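Local coordinates for putative type VI secretion protein (Escherichia coli, PDB 6SJL), which is a phospholipase effector of the type VI secretion system that binds the VgrG spike, at the interface of chains B and A. Coordinates in Å, arbitrary orientation; residue numbers count along the deposited sequence, not the author numbering. Chains: chain A, Putative type VI secretion protein; chain B, Putative type VI secretion protein.

The interface of chains B and A. Residues chain B 794, 831-834; chain A 3-7, 32, 184, 229.
The last modelled residues of the VgrG chain, near its C terminus, pair in antiparallel beta fashion with the N-terminal strand 4-9 of the Tle1 phospholipase effector. B:Lys833 and A:Tyr4 form the bridge. Two backbone hydrogen bonds flank it. A:Gln5 N gives a fairly straight bond in the carbonyl plane of B:Gly832 O (3.2 Å). B:Val834 N reaches A:Lys3 O at 2.6 Å, from above that carbonyl's plane.

The packed part centres on B:Lys833 and B:Val834. B:Lys833 CB sits by A:Phe229 CE1. CG is anti to the backbone N (chi1 178°), and a bend at chi2 (74°) brings B:Lys833 CD to 3.5 Å from A:Tyr4 CE1. The aliphatic chain crosses the tyrosine obliquely. A:Phe229 and A:Tyr4 meet edge to edge. B:Lys833 also runs alongside A:Lys3, pointing the same way, with B:Lys833 CE 3.6 Å from A:Lys3 CG. B:Lys833 NZ and A:Lys3 NZ stay 6.3 Å apart, so like charges may repel weakly. A:Gln5 takes the crowded chi1 position (63°) and bends at chi2. A:Gln5 CG packs on B:Val834 CG1 at 3.6 Å. A:Gln5 NE2 donates a hydrogen bond to A:Tyr7 OH, which lies in its amide plane.

B:Phe831 is more loosely seated. One ring face takes A:Phe184 O, 3.7 Å from B:Phe831 CE1 and offset toward the rim. A:Phe184 and A:Ala32 bury little surface here. The B:Thr794 end is also loose. It meets A:Tyr7 tip to tip, with B:Thr794 OG1 at the ring edge, 3.5 Å from A:Tyr7 CE2. That hydroxyl donates to B:Phe831 O.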
loop_
_atom_site.group_PDB
_atom_site.type_symbol
_atom_site.label_atom_id
_atom_site.label_comp_id
_atom_site.label_asym_id
_atom_site.label_seq_id
_atom_site.Cartn_x
_atom_site.Cartn_y
_atom_site.Cartn_z
ATOM N N THR B 794 -39.314 -22.090 -49.575
ATOM C CA THR B 794 -40.275 -21.125 -49.071
ATOM C C THR B 794 -40.173 -21.018 -47.557
ATOM O O THR B 794 -39.982 -22.028 -46.877
ATOM C CB THR B 794 -41.700 -21.513 -49.463
ATOM O OG1 THR B 794 -42.639 -20.711 -48.738
ATOM C CG2 THR B 794 -41.957 -22.971 -49.189
ATOM N N PHE B 831 -45.159 -18.436 -45.921
ATOM C CA PHE B 831 -45.397 -17.426 -46.966
ATOM C C PHE B 831 -44.207 -17.448 -47.915
ATOM O O PHE B 831 -43.371 -18.353 -47.849
ATOM C CB PHE B 831 -45.637 -16.026 -46.378
ATOM C CG PHE B 831 -47.079 -15.705 -46.162
ATOM C CD1 PHE B 831 -47.862 -15.291 -47.218
ATOM C CD2 PHE B 831 -47.656 -15.832 -44.915
ATOM C CE1 PHE B 831 -49.186 -15.010 -47.032
ATOM C CE2 PHE B 831 -48.979 -15.556 -44.730
ATOM C CZ PHE B 831 -49.740 -15.137 -45.787
ATOM N N GLY B 832 -44.118 -16.462 -48.794
ATOM C CA GLY B 832 -42.974 -16.384 -49.685
ATOM C C GLY B 832 -43.279 -15.619 -50.955
ATOM O O GLY B 832 -44.409 -15.234 -51.234
ATOM N N LYS B 833 -42.218 -15.419 -51.735
ATOM C CA LYS B 833 -42.164 -14.644 -52.966
ATOM C C LYS B 833 -42.521 -15.505 -54.176
ATOM O O LYS B 833 -42.482 -16.735 -54.122
ATOM C CB LYS B 833 -40.750 -14.071 -53.129
ATOM C CG LYS B 833 -40.454 -13.252 -54.378
ATOM C CD LYS B 833 -41.086 -11.888 -54.308
ATOM C CE LYS B 833 -40.662 -11.023 -55.479
ATOM N NZ LYS B 833 -39.219 -10.655 -55.426
ATOM N N VAL B 834 -42.889 -14.841 -55.270
ATOM C CA VAL B 834 -42.821 -15.449 -56.604
ATOM C C VAL B 834 -42.723 -14.357 -57.667
ATOM O O VAL B 834 -42.098 -14.535 -58.708
ATOM C CB VAL B 834 -44.013 -16.366 -56.899
ATOM C CG1 VAL B 834 -45.267 -15.559 -57.162
ATOM C CG2 VAL B 834 -43.699 -17.241 -58.087
ATOM N N LYS A 3 -47.010 -11.415 -57.618
ATOM C CA LYS A 3 -45.568 -11.516 -57.438
ATOM C C LYS A 3 -45.259 -12.148 -56.090
ATOM O O LYS A 3 -44.159 -12.617 -55.849
ATOM C CB LYS A 3 -44.921 -10.138 -57.567
ATOM C CG LYS A 3 -43.410 -10.144 -57.569
ATOM C CD LYS A 3 -42.856 -8.744 -57.763
ATOM C CE LYS A 3 -43.024 -8.287 -59.206
ATOM N NZ LYS A 3 -42.377 -6.977 -59.468
ATOM N N TYR A 4 -46.248 -12.172 -55.211
ATOM C CA TYR A 4 -46.136 -12.860 -53.937
ATOM C C TYR A 4 -47.210 -13.932 -53.867
ATOM O O TYR A 4 -48.302 -13.773 -54.416
ATOM C CB TYR A 4 -46.257 -11.879 -52.759
ATOM C CG TYR A 4 -45.331 -10.700 -52.910
ATOM C CD1 TYR A 4 -44.028 -10.760 -52.462
ATOM C CD2 TYR A 4 -45.744 -9.549 -53.558
ATOM C CE1 TYR A 4 -43.173 -9.700 -52.625
ATOM C CE2 TYR A 4 -44.892 -8.486 -53.726
ATOM C CZ TYR A 4 -43.606 -8.567 -53.259
ATOM O OH TYR A 4 -42.760 -7.498 -53.429
ATOM N N GLN A 5 -46.885 -15.039 -53.211
ATOM C CA GLN A 5 -47.822 -16.145 -53.142
ATOM C C GLN A 5 -47.627 -16.897 -51.836
ATOM O O GLN A 5 -46.497 -17.216 -51.462
ATOM C CB GLN A 5 -47.668 -17.063 -54.364
ATOM C CG GLN A 5 -46.326 -17.765 -54.537
ATOM C CD GLN A 5 -46.301 -19.139 -53.904
ATOM O OE1 GLN A 5 -47.335 -19.790 -53.773
ATOM N NE2 GLN A 5 -45.117 -19.594 -53.519
ATOM N N GLY A 6 -48.730 -17.134 -51.128
ATOM C CA GLY A 6 -48.740 -17.958 -49.944
ATOM C C GLY A 6 -49.481 -19.261 -50.174
ATOM O O GLY A 6 -49.901 -19.585 -51.285
ATOM N N TYR A 7 -49.657 -20.008 -49.085
ATOM C CA TYR A 7 -50.224 -21.349 -49.167
ATOM C C TYR A 7 -51.322 -21.498 -48.130
ATOM O O TYR A 7 -51.037 -21.650 -46.938
ATOM C CB TYR A 7 -49.149 -22.412 -48.951
ATOM C CG TYR A 7 -47.958 -22.245 -49.851
ATOM C CD1 TYR A 7 -48.049 -22.499 -51.206
ATOM C CD2 TYR A 7 -46.740 -21.833 -49.342
ATOM C CE1 TYR A 7 -46.962 -22.341 -52.032
ATOM C CE2 TYR A 7 -45.649 -21.677 -50.159
ATOM C CZ TYR A 7 -45.765 -21.930 -51.506
ATOM O OH TYR A 7 -44.679 -21.777 -52.332
ATOM N N ALA A 32 -50.857 -13.592 -52.901
ATOM C CA ALA A 32 -50.709 -12.795 -51.692
ATOM C C ALA A 32 -50.499 -11.337 -52.073
ATOM O O ALA A 32 -49.830 -11.045 -53.070
ATOM C CB ALA A 32 -49.543 -13.298 -50.839
ATOM N N PHE A 184 -51.182 -11.572 -46.950
ATOM C CA PHE A 184 -50.422 -10.571 -47.672
ATOM C C PHE A 184 -48.938 -10.772 -47.423
ATOM O O PHE A 184 -48.524 -11.408 -46.451
ATOM C CB PHE A 184 -50.833 -9.155 -47.249
ATOM C CG PHE A 184 -50.675 -8.894 -45.779
ATOM C CD1 PHE A 184 -51.672 -9.239 -44.891
ATOM C CD2 PHE A 184 -49.530 -8.302 -45.289
ATOM C CE1 PHE A 184 -51.525 -9.005 -43.550
ATOM C CE2 PHE A 184 -49.379 -8.067 -43.952
ATOM C CZ PHE A 184 -50.377 -8.419 -43.079
ATOM N N PHE A 229 -41.096 -12.968 -44.670
ATOM C CA PHE A 229 -40.462 -12.373 -45.833
ATOM C C PHE A 229 -40.961 -10.948 -46.042
ATOM O O PHE A 229 -42.126 -10.638 -45.782
ATOM C CB PHE A 229 -40.735 -13.232 -47.073
ATOM C CG PHE A 229 -40.251 -12.628 -48.354
ATOM C CD1 PHE A 229 -41.141 -12.137 -49.280
ATOM C CD2 PHE A 229 -38.901 -12.551 -48.629
ATOM C CE1 PHE A 229 -40.698 -11.583 -50.454
ATOM C CE2 PHE A 229 -38.455 -11.996 -49.808
ATOM C CZ PHE A 229 -39.353 -11.511 -50.717
#